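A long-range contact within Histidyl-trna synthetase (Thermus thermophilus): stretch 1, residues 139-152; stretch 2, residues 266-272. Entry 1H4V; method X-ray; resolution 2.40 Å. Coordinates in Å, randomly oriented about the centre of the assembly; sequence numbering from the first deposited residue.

Stretch 1 139-152: LDAEAVVLLYECLK
Stretch 2 266-272: RTAFEVH

Residues 139-152 form a continuous α-helix, with phi/psi close to -62/-44 and i to i-4 backbone hydrogen bonds from Ala143 N to Leu139 O (2.9 Å) through Lys152 N to Tyr148 O (2.9 Å). It packs on the extended segment 267-272, whose N-to-C direction lies 13° from that of the helix, with the axes 9.4 Å apart at closest approach. Register is set by CA-CA distances of 6.8 Å for Asp140-Thr267 and 7.2 Å for Val144-Phe269. The alternation of the strand sends the CB atoms of Thr267, Phe269 and Val271 toward the helix and those of Ala268, Glu270 and His272 away.

Asp140 (chi1 m) takes part in the one hydrogen bond between the stretches: Thr267 (chi1 m) donates from OG1 to Asp140 OD1 over a short 2.5 Å. Both carboxylate oxygens of Asp140 also have hydrogen bonds elsewhere in the structure, so this buried acid is well satisfied. One turn on, Ala143 points toward the strand, its CB lying 4.1 Å from Phe269 CZ, a methyl-to-ring van der Waals contact. The CA-to-CB bond of Val144 (chi1 t) points sideways to the strand, yet its CG2 sits over one face of the Phe269 ring, 3.5 Å from the ring centroid and 15° off the normal, in a CH-pi contact. Phe269 adopts chi1 p and chi2 90°.

Leu147 (chi1 t, chi2 p) bridges two strand residues through a single methyl: CD2 meets the ring edge at Phe269 CE1 (3.6 Å) and also touches Val271 CG2 (3.5 Å). A turn later, Leu151 (chi1 m, chi2 t) places CD1 3.5 Å from CG1 of Val271 (chi1 t). Thus, beyond the polar pair, the interface is a run of apolar contacts, and 407 Å² is buried in total, counting both stretches.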

# COMPACT_ATOMS: atom_id res chain seq x y z
N LEU A 139 -19.79 20.55 -4.57
CA LEU A 139 -19.00 19.33 -4.46
C LEU A 139 -18.52 18.79 -5.81
O LEU A 139 -17.44 18.20 -5.89
CB LEU A 139 -19.78 18.26 -3.72
CG LEU A 139 -20.16 18.76 -2.33
CD1 LEU A 139 -21.12 17.81 -1.68
CD2 LEU A 139 -18.89 18.93 -1.49
N ASP A 140 -19.32 19.00 -6.85
CA ASP A 140 -18.95 18.54 -8.19
C ASP A 140 -17.78 19.37 -8.70
O ASP A 140 -16.81 18.84 -9.23
CB ASP A 140 -20.13 18.68 -9.15
CG ASP A 140 -21.38 18.00 -8.64
OD1 ASP A 140 -22.04 17.29 -9.43
OD2 ASP A 140 -21.71 18.17 -7.45
N ALA A 141 -17.86 20.68 -8.52
CA ALA A 141 -16.79 21.56 -8.96
C ALA A 141 -15.52 21.24 -8.17
O ALA A 141 -14.41 21.30 -8.71
CB ALA A 141 -17.19 23.03 -8.76
N GLU A 142 -15.68 20.91 -6.89
CA GLU A 142 -14.54 20.58 -6.04
C GLU A 142 -13.86 19.29 -6.51
O GLU A 142 -12.64 19.22 -6.56
CB GLU A 142 -14.98 20.45 -4.58
CG GLU A 142 -13.87 20.11 -3.62
CD GLU A 142 -14.30 20.27 -2.16
OE1 GLU A 142 -13.73 21.13 -1.46
OE2 GLU A 142 -15.20 19.53 -1.73
N ALA A 143 -14.66 18.29 -6.87
CA ALA A 143 -14.13 17.02 -7.35
C ALA A 143 -13.27 17.27 -8.58
O ALA A 143 -12.16 16.74 -8.70
CB ALA A 143 -15.27 16.06 -7.70
N VAL A 144 -13.79 18.09 -9.50
CA VAL A 144 -13.08 18.44 -10.73
C VAL A 144 -11.77 19.19 -10.42
O VAL A 144 -10.70 18.80 -10.89
CB VAL A 144 -13.97 19.33 -11.66
CG1 VAL A 144 -13.15 19.83 -12.82
CG2 VAL A 144 -15.17 18.53 -12.18
N VAL A 145 -11.86 20.25 -9.63
CA VAL A 145 -10.67 21.02 -9.28
C VAL A 145 -9.65 20.17 -8.53
O VAL A 145 -8.46 20.29 -8.77
CB VAL A 145 -11.03 22.25 -8.43
CG1 VAL A 145 -9.77 23.05 -8.13
CG2 VAL A 145 -12.03 23.11 -9.16
N LEU A 146 -10.12 19.32 -7.61
CA LEU A 146 -9.21 18.47 -6.85
C LEU A 146 -8.41 17.53 -7.76
O LEU A 146 -7.21 17.34 -7.56
CB LEU A 146 -9.98 17.64 -5.82
CG LEU A 146 -10.37 18.32 -4.50
CD1 LEU A 146 -11.06 17.32 -3.61
CD2 LEU A 146 -9.15 18.89 -3.80
N LEU A 147 -9.07 16.96 -8.76
CA LEU A 147 -8.40 16.07 -9.70
C LEU A 147 -7.43 16.90 -10.52
O LEU A 147 -6.27 16.52 -10.71
CB LEU A 147 -9.42 15.40 -10.63
CG LEU A 147 -8.83 14.65 -11.83
CD1 LEU A 147 -7.87 13.56 -11.34
CD2 LEU A 147 -9.95 14.06 -12.66
N TYR A 148 -7.91 18.03 -11.00
CA TYR A 148 -7.08 18.94 -11.79
C TYR A 148 -5.81 19.28 -10.99
O TYR A 148 -4.69 19.19 -11.51
CB TYR A 148 -7.87 20.21 -12.10
CG TYR A 148 -7.18 21.19 -13.00
CD1 TYR A 148 -6.89 20.87 -14.33
CD2 TYR A 148 -6.83 22.46 -12.54
CE1 TYR A 148 -6.28 21.79 -15.17
CE2 TYR A 148 -6.21 23.38 -13.37
CZ TYR A 148 -5.94 23.04 -14.69
OH TYR A 148 -5.34 23.96 -15.52
N GLU A 149 -5.99 19.64 -9.72
CA GLU A 149 -4.89 19.99 -8.83
C GLU A 149 -3.89 18.85 -8.58
O GLU A 149 -2.69 19.07 -8.63
CB GLU A 149 -5.43 20.48 -7.48
CG GLU A 149 -5.39 21.99 -7.30
CD GLU A 149 -3.97 22.53 -7.19
OE1 GLU A 149 -3.30 22.28 -6.15
OE2 GLU A 149 -3.51 23.21 -8.14
N CYS A 150 -4.39 17.65 -8.29
CA CYS A 150 -3.49 16.52 -8.06
C CYS A 150 -2.52 16.43 -9.22
O CYS A 150 -1.31 16.30 -9.03
CB CYS A 150 -4.26 15.20 -7.98
SG CYS A 150 -5.23 14.91 -6.49
N LEU A 151 -3.07 16.50 -10.43
CA LEU A 151 -2.27 16.40 -11.65
C LEU A 151 -1.36 17.59 -11.88
O LEU A 151 -0.22 17.42 -12.31
CB LEU A 151 -3.19 16.21 -12.86
CG LEU A 151 -4.19 15.05 -12.79
CD1 LEU A 151 -5.12 15.11 -14.00
CD2 LEU A 151 -3.45 13.72 -12.73
N LYS A 152 -1.85 18.79 -11.60
CA LYS A 152 -1.06 19.99 -11.78
C LYS A 152 0.12 19.99 -10.81
O LYS A 152 1.22 20.36 -11.18
CB LYS A 152 -1.92 21.24 -11.55
CG LYS A 152 -1.69 22.35 -12.56
CD LYS A 152 -2.33 22.00 -13.89
CE LYS A 152 -2.05 23.07 -14.95
NZ LYS A 152 -0.61 23.11 -15.34
N ARG A 266 -26.29 13.43 -13.47
CA ARG A 266 -25.71 14.74 -13.66
C ARG A 266 -24.23 14.75 -14.04
O ARG A 266 -23.81 14.01 -14.94
CB ARG A 266 -25.96 15.60 -12.42
CG ARG A 266 -27.44 15.74 -12.12
CD ARG A 266 -27.78 16.67 -10.96
NE ARG A 266 -29.24 16.66 -10.78
CZ ARG A 266 -29.91 17.43 -9.93
NH1 ARG A 266 -29.28 18.29 -9.15
NH2 ARG A 266 -31.23 17.33 -9.88
N THR A 267 -23.45 15.57 -13.35
CA THR A 267 -22.02 15.74 -13.62
C THR A 267 -21.17 14.53 -14.02
O THR A 267 -21.24 13.46 -13.42
CB THR A 267 -21.31 16.39 -12.41
OG1 THR A 267 -22.08 17.50 -11.95
CG2 THR A 267 -19.94 16.90 -12.81
N ALA A 268 -20.37 14.74 -15.05
CA ALA A 268 -19.44 13.73 -15.54
C ALA A 268 -18.28 14.57 -16.03
O ALA A 268 -18.49 15.67 -16.55
CB ALA A 268 -20.04 12.94 -16.67
N PHE A 269 -17.06 14.08 -15.87
CA PHE A 269 -15.92 14.86 -16.31
C PHE A 269 -14.69 14.00 -16.47
O PHE A 269 -14.61 12.90 -15.93
CB PHE A 269 -15.63 15.98 -15.31
CG PHE A 269 -15.21 15.50 -13.96
CD1 PHE A 269 -13.86 15.29 -13.67
CD2 PHE A 269 -16.15 15.24 -12.97
CE1 PHE A 269 -13.46 14.83 -12.42
CE2 PHE A 269 -15.77 14.79 -11.71
CZ PHE A 269 -14.41 14.58 -11.43
N GLU A 270 -13.74 14.52 -17.22
CA GLU A 270 -12.49 13.83 -17.49
C GLU A 270 -11.39 14.85 -17.72
O GLU A 270 -11.65 16.00 -18.10
CB GLU A 270 -12.63 12.94 -18.73
CG GLU A 270 -13.02 11.52 -18.41
CD GLU A 270 -13.30 10.69 -19.66
OE1 GLU A 270 -12.53 10.80 -20.64
OE2 GLU A 270 -14.29 9.91 -19.66
N VAL A 271 -10.15 14.42 -17.47
CA VAL A 271 -8.98 15.25 -17.68
C VAL A 271 -8.09 14.47 -18.65
O VAL A 271 -7.67 13.35 -18.36
CB VAL A 271 -8.22 15.50 -16.37
CG1 VAL A 271 -7.07 16.46 -16.62
CG2 VAL A 271 -9.16 16.09 -15.35
N HIS A 272 -7.82 15.07 -19.81
CA HIS A 272 -7.00 14.43 -20.83
C HIS A 272 -5.61 15.04 -20.92
O HIS A 272 -5.40 16.19 -20.55
CB HIS A 272 -7.69 14.56 -22.20
CG HIS A 272 -8.99 13.84 -22.30
ND1 HIS A 272 -9.07 12.50 -22.61
CD2 HIS A 272 -10.26 14.25 -22.09
CE1 HIS A 272 -10.33 12.11 -22.59
NE2 HIS A 272 -11.08 13.16 -22.28